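Local coordinates for protein succinate dehydrogenase subunit A (PDB 7D6V) that serves as the FAD-carrying subunit of a mycobacterial succinate dehydrogenase, probably oxidising succinate to fumarate and passing the electrons toward quinone, at residues T175-F188 with P454-V468. Residues are numbered along the deposited sequence; the frame is centred on the assembly and turned at random.
Sequences TELILDDGKIAGAF and PKVSEAAVEDATRLV
Phe188 lies against helix 458-468, with Ala464 and Val461 meeting its ring from the same side: CD2 stands 3.6 Å from CB of Ala464, and CE1 3.7 Å from CG1 of Val461. With CG anti to the backbone N (chi1 177°), the ring reaches out from strand 184-188 until CZ comes 3.5 Å from OG1 of Thr465. That hydroxyl is turned back on its own helix, donating to Val461 O, which also accepts Thr465 N from the opposite face of its carbonyl plane. Phe197 of the next strand meets the Phe188 ring, and Val468 CG2 sits at the ring's edge. Nearer the hairpin turn, Ile178 brings CG2 between Val456 CG1 and Ala460 CB, 4.0 Å from the former, while Ala185 CB packs on the same Val456 methyl. Both strands run nearly along the helix axis, 175-179 antiparallel at 163°, and two classic beta bulges, where Thr175 and Glu176 face Phe188 and Ala185 and Gly186 face Ile178, put an extra residue into the pairing.

At the polar end, Pro454 lies beside Asp180, whose OD2 accepts Lys455 N at 3.0 Å. The bond is fairly straight, but the amide arrives from above the carboxylate plane. Lys183 NZ makes a long ion pair with the same oxygen. The single hydrogen bond between the segments thus lies ahead of the helix, which probably rests on this FAD-binding-domain hairpin by side-chain packing.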
loop_
_atom_site.group_PDB
_atom_site.type_symbol
_atom_site.label_atom_id
_atom_site.label_comp_id
_atom_site.label_asym_id
_atom_site.label_seq_id
_atom_site.Cartn_x
_atom_site.Cartn_y
_atom_site.Cartn_z
ATOM N N THR A 175 -8.403 -25.220 7.384
ATOM C CA THR A 175 -8.812 -25.516 8.748
ATOM C C THR A 175 -8.243 -26.815 9.299
ATOM O O THR A 175 -8.277 -27.009 10.517
ATOM C CB THR A 175 -10.343 -25.572 8.849
ATOM O OG1 THR A 175 -10.828 -26.750 8.196
ATOM C CG2 THR A 175 -10.963 -24.353 8.198
ATOM N N GLU A 176 -7.731 -27.701 8.451
ATOM C CA GLU A 176 -7.204 -28.974 8.916
ATOM C C GLU A 176 -6.134 -29.463 7.954
ATOM O O GLU A 176 -6.137 -29.131 6.767
ATOM C CB GLU A 176 -8.314 -30.023 9.047
ATOM C CG GLU A 176 -7.971 -31.201 9.939
ATOM C CD GLU A 176 -7.983 -30.839 11.413
ATOM O OE1 GLU A 176 -6.975 -30.294 11.909
ATOM O OE2 GLU A 176 -9.009 -31.096 12.076
ATOM N N LEU A 177 -5.211 -30.258 8.485
ATOM C CA LEU A 177 -4.233 -30.983 7.688
ATOM C C LEU A 177 -4.547 -32.468 7.773
ATOM O O LEU A 177 -4.710 -33.008 8.872
ATOM C CB LEU A 177 -2.807 -30.712 8.173
ATOM C CG LEU A 177 -2.295 -29.276 8.067
ATOM C CD1 LEU A 177 -0.857 -29.191 8.529
ATOM C CD2 LEU A 177 -2.429 -28.770 6.648
ATOM N N ILE A 178 -4.634 -33.117 6.626
ATOM C CA ILE A 178 -5.013 -34.522 6.552
ATOM C C ILE A 178 -3.759 -35.380 6.581
ATOM O O ILE A 178 -2.767 -35.086 5.905
ATOM C CB ILE A 178 -5.853 -34.796 5.291
ATOM C CG1 ILE A 178 -7.024 -33.816 5.208
ATOM C CG2 ILE A 178 -6.357 -36.226 5.288
ATOM C CD1 ILE A 178 -8.006 -33.937 6.345
ATOM N N LEU A 179 -3.804 -36.447 7.371
ATOM C CA LEU A 179 -2.684 -37.356 7.540
ATOM C C LEU A 179 -3.063 -38.744 7.046
ATOM O O LEU A 179 -4.230 -39.143 7.104
ATOM C CB LEU A 179 -2.252 -37.429 9.007
ATOM C CG LEU A 179 -1.117 -36.517 9.475
ATOM C CD1 LEU A 179 -1.401 -35.066 9.152
ATOM C CD2 LEU A 179 -0.914 -36.689 10.963
ATOM N N ASP A 180 -2.068 -39.479 6.550
ATOM C CA ASP A 180 -2.273 -40.854 6.107
ATOM C C ASP A 180 -1.816 -41.859 7.160
ATOM O O ASP A 180 -2.619 -42.652 7.658
ATOM C CB ASP A 180 -1.535 -41.088 4.784
ATOM C CG ASP A 180 -1.894 -42.412 4.136
ATOM O OD1 ASP A 180 -2.769 -43.125 4.668
ATOM O OD2 ASP A 180 -1.293 -42.741 3.091
ATOM N N ASP A 181 -0.538 -41.827 7.520
ATOM C CA ASP A 181 -0.002 -42.674 8.580
ATOM C C ASP A 181 0.958 -41.833 9.416
ATOM O O ASP A 181 2.098 -42.210 9.689
ATOM C CB ASP A 181 0.648 -43.926 7.989
ATOM C CG ASP A 181 1.114 -44.916 9.049
ATOM O OD1 ASP A 181 0.350 -45.858 9.348
ATOM O OD2 ASP A 181 2.247 -44.790 9.556
ATOM N N GLY A 182 0.502 -40.646 9.805
ATOM C CA GLY A 182 1.357 -39.664 10.423
ATOM C C GLY A 182 2.077 -38.762 9.447
ATOM O O GLY A 182 2.772 -37.836 9.882
ATOM N N LYS A 183 1.935 -39.004 8.150
ATOM C CA LYS A 183 2.537 -38.179 7.117
ATOM C C LYS A 183 1.482 -37.278 6.491
ATOM O O LYS A 183 0.300 -37.618 6.446
ATOM C CB LYS A 183 3.185 -39.043 6.036
ATOM C CG LYS A 183 3.802 -40.324 6.554
ATOM C CD LYS A 183 4.266 -41.205 5.409
ATOM C CE LYS A 183 3.124 -41.512 4.455
ATOM N NZ LYS A 183 2.182 -42.524 5.006
ATOM N N ILE A 184 1.925 -36.117 6.007
ATOM C CA ILE A 184 1.014 -35.184 5.361
ATOM C C ILE A 184 0.411 -35.833 4.128
ATOM O O ILE A 184 1.121 -36.404 3.295
ATOM C CB ILE A 184 1.749 -33.884 5.003
ATOM C CG1 ILE A 184 2.000 -33.046 6.256
ATOM C CG2 ILE A 184 0.977 -33.096 3.960
ATOM C CD1 ILE A 184 0.754 -32.712 7.032
ATOM N N ALA A 185 -0.913 -35.750 4.007
ATOM C CA ALA A 185 -1.618 -36.238 2.834
ATOM C C ALA A 185 -2.420 -35.164 2.120
ATOM O O ALA A 185 -2.882 -35.408 1.002
ATOM C CB ALA A 185 -2.557 -37.396 3.209
ATOM N N GLY A 186 -2.595 -33.998 2.719
ATOM C CA GLY A 186 -3.316 -32.924 2.073
ATOM C C GLY A 186 -3.843 -31.932 3.086
ATOM O O GLY A 186 -3.639 -32.067 4.291
ATOM N N ALA A 187 -4.532 -30.923 2.561
ATOM C CA ALA A 187 -5.107 -29.857 3.367
ATOM C C ALA A 187 -6.586 -29.710 3.046
ATOM O O ALA A 187 -6.999 -29.856 1.894
ATOM C CB ALA A 187 -4.388 -28.528 3.126
ATOM N N PHE A 188 -7.376 -29.420 4.073
ATOM C CA PHE A 188 -8.815 -29.241 3.951
ATOM C C PHE A 188 -9.184 -27.832 4.391
ATOM O O PHE A 188 -8.699 -27.350 5.416
ATOM C CB PHE A 188 -9.562 -30.283 4.792
ATOM C CG PHE A 188 -11.054 -30.130 4.776
ATOM C CD1 PHE A 188 -11.814 -30.737 3.794
ATOM C CD2 PHE A 188 -11.698 -29.392 5.751
ATOM C CE1 PHE A 188 -13.184 -30.603 3.782
ATOM C CE2 PHE A 188 -13.067 -29.253 5.738
ATOM C CZ PHE A 188 -13.809 -29.861 4.755
ATOM N N PRO A 454 1.083 -40.514 -0.219
ATOM C CA PRO A 454 0.050 -40.799 0.782
ATOM C C PRO A 454 -1.336 -40.429 0.281
ATOM O O PRO A 454 -1.512 -39.503 -0.513
ATOM C CB PRO A 454 0.466 -39.929 1.975
ATOM C CG PRO A 454 1.375 -38.895 1.401
ATOM C CD PRO A 454 2.078 -39.546 0.269
ATOM N N LYS A 455 -2.330 -41.167 0.764
ATOM C CA LYS A 455 -3.704 -41.059 0.297
ATOM C C LYS A 455 -4.596 -40.474 1.383
ATOM O O LYS A 455 -4.518 -40.875 2.547
ATOM C CB LYS A 455 -4.232 -42.430 -0.126
ATOM C CG LYS A 455 -3.522 -43.003 -1.335
ATOM C CD LYS A 455 -4.083 -44.355 -1.728
ATOM C CE LYS A 455 -3.420 -44.868 -2.995
ATOM N NZ LYS A 455 -1.982 -45.174 -2.781
ATOM N N VAL A 456 -5.447 -39.523 0.994
ATOM C CA VAL A 456 -6.415 -38.960 1.925
ATOM C C VAL A 456 -7.537 -39.961 2.170
ATOM O O VAL A 456 -8.037 -40.607 1.240
ATOM C CB VAL A 456 -6.967 -37.623 1.403
ATOM C CG1 VAL A 456 -5.866 -36.591 1.323
ATOM C CG2 VAL A 456 -7.616 -37.800 0.045
ATOM N N SER A 457 -7.921 -40.109 3.432
ATOM C CA SER A 457 -9.033 -40.963 3.815
ATOM C C SER A 457 -10.306 -40.136 3.932
ATOM O O SER A 457 -10.275 -38.969 4.328
ATOM C CB SER A 457 -8.750 -41.676 5.137
ATOM O OG SER A 457 -8.714 -40.756 6.212
ATOM N N GLU A 458 -11.433 -40.756 3.580
ATOM C CA GLU A 458 -12.700 -40.034 3.588
ATOM C C GLU A 458 -13.196 -39.765 5.003
ATOM O O GLU A 458 -13.908 -38.780 5.229
ATOM C CB GLU A 458 -13.746 -40.811 2.788
ATOM C CG GLU A 458 -13.317 -41.200 1.369
ATOM C CD GLU A 458 -12.608 -40.088 0.597
ATOM O OE1 GLU A 458 -12.914 -38.894 0.813
ATOM O OE2 GLU A 458 -11.733 -40.414 -0.234
ATOM N N ALA A 459 -12.834 -40.620 5.963
ATOM C CA ALA A 459 -13.259 -40.411 7.343
ATOM C C ALA A 459 -12.684 -39.119 7.913
ATOM O O ALA A 459 -13.374 -38.388 8.633
ATOM C CB ALA A 459 -12.851 -41.606 8.203
ATOM N N ALA A 460 -11.418 -38.826 7.610
ATOM C CA ALA A 460 -10.814 -37.584 8.080
ATOM C C ALA A 460 -11.512 -36.368 7.483
ATOM O O ALA A 460 -11.721 -35.360 8.168
ATOM C CB ALA A 460 -9.324 -37.566 7.743
ATOM N N VAL A 461 -11.885 -36.448 6.206
ATOM C CA VAL A 461 -12.582 -35.339 5.565
ATOM C C VAL A 461 -13.962 -35.149 6.180
ATOM O O VAL A 461 -14.410 -34.015 6.390
ATOM C CB VAL A 461 -12.660 -35.567 4.046
ATOM C CG1 VAL A 461 -13.164 -34.320 3.352
ATOM C CG2 VAL A 461 -11.300 -35.951 3.510
ATOM N N GLU A 462 -14.659 -36.249 6.477
ATOM C CA GLU A 462 -15.953 -36.141 7.140
ATOM C C GLU A 462 -15.814 -35.524 8.526
ATOM O O GLU A 462 -16.638 -34.695 8.930
ATOM C CB GLU A 462 -16.618 -37.513 7.228
ATOM C CG GLU A 462 -16.960 -38.119 5.880
ATOM C CD GLU A 462 -17.023 -39.631 5.924
ATOM O OE1 GLU A 462 -17.138 -40.255 4.848
ATOM O OE2 GLU A 462 -16.957 -40.198 7.035
ATOM N N ASP A 463 -14.777 -35.920 9.268
ATOM C CA ASP A 463 -14.543 -35.336 10.585
ATOM C C ASP A 463 -14.286 -33.838 10.489
ATOM O O ASP A 463 -14.827 -33.055 11.279
ATOM C CB ASP A 463 -13.367 -36.034 11.263
ATOM C CG ASP A 463 -13.776 -37.303 11.975
ATOM O OD1 ASP A 463 -14.859 -37.315 12.596
ATOM O OD2 ASP A 463 -13.014 -38.291 11.912
ATOM N N ALA A 464 -13.461 -33.421 9.526
ATOM C CA ALA A 464 -13.175 -31.998 9.365
ATOM C C ALA A 464 -14.426 -31.223 8.971
ATOM O O ALA A 464 -14.657 -30.108 9.458
ATOM C CB ALA A 464 -12.068 -31.801 8.333
ATOM N N THR A 465 -15.243 -31.796 8.085
ATOM C CA THR A 465 -16.493 -31.156 7.693
ATOM C C THR A 465 -17.420 -30.985 8.890
ATOM O O THR A 465 -18.013 -29.918 9.088
ATOM C CB THR A 465 -17.173 -31.982 6.602
ATOM O OG1 THR A 465 -16.234 -32.255 5.558
ATOM C CG2 THR A 465 -18.354 -31.240 6.025
ATOM N N ARG A 466 -17.552 -32.034 9.702
ATOM C CA ARG A 466 -18.390 -31.955 10.892
ATOM C C ARG A 466 -17.883 -30.881 11.841
ATOM O O ARG A 466 -18.669 -30.096 12.388
ATOM C CB ARG A 466 -18.415 -33.313 11.588
ATOM C CG ARG A 466 -19.740 -34.028 11.523
ATOM C CD ARG A 466 -19.840 -35.068 12.622
ATOM N NE ARG A 466 -18.804 -36.093 12.500
ATOM C CZ ARG A 466 -18.751 -37.011 11.539
ATOM N NH1 ARG A 466 -17.762 -37.893 11.525
ATOM N NH2 ARG A 466 -19.682 -37.056 10.595
ATOM N N LEU A 467 -16.565 -30.825 12.038
ATOM C CA LEU A 467 -15.989 -29.846 12.950
ATOM C C LEU A 467 -16.244 -28.423 12.471
ATOM O O LEU A 467 -16.600 -27.550 13.269
ATOM C CB LEU A 467 -14.492 -30.107 13.111
ATOM C CG LEU A 467 -13.777 -29.439 14.285
ATOM C CD1 LEU A 467 -12.690 -30.351 14.820
ATOM C CD2 LEU A 467 -13.198 -28.096 13.875
ATOM N N VAL A 468 -16.069 -28.163 11.174
ATOM C CA VAL A 468 -16.270 -26.798 10.695
ATOM C C VAL A 468 -17.744 -26.434 10.577
ATOM O O VAL A 468 -18.075 -25.243 10.562
ATOM C CB VAL A 468 -15.575 -26.550 9.346
ATOM C CG1 VAL A 468 -14.087 -26.788 9.469
ATOM C CG2 VAL A 468 -16.177 -27.416 8.258
#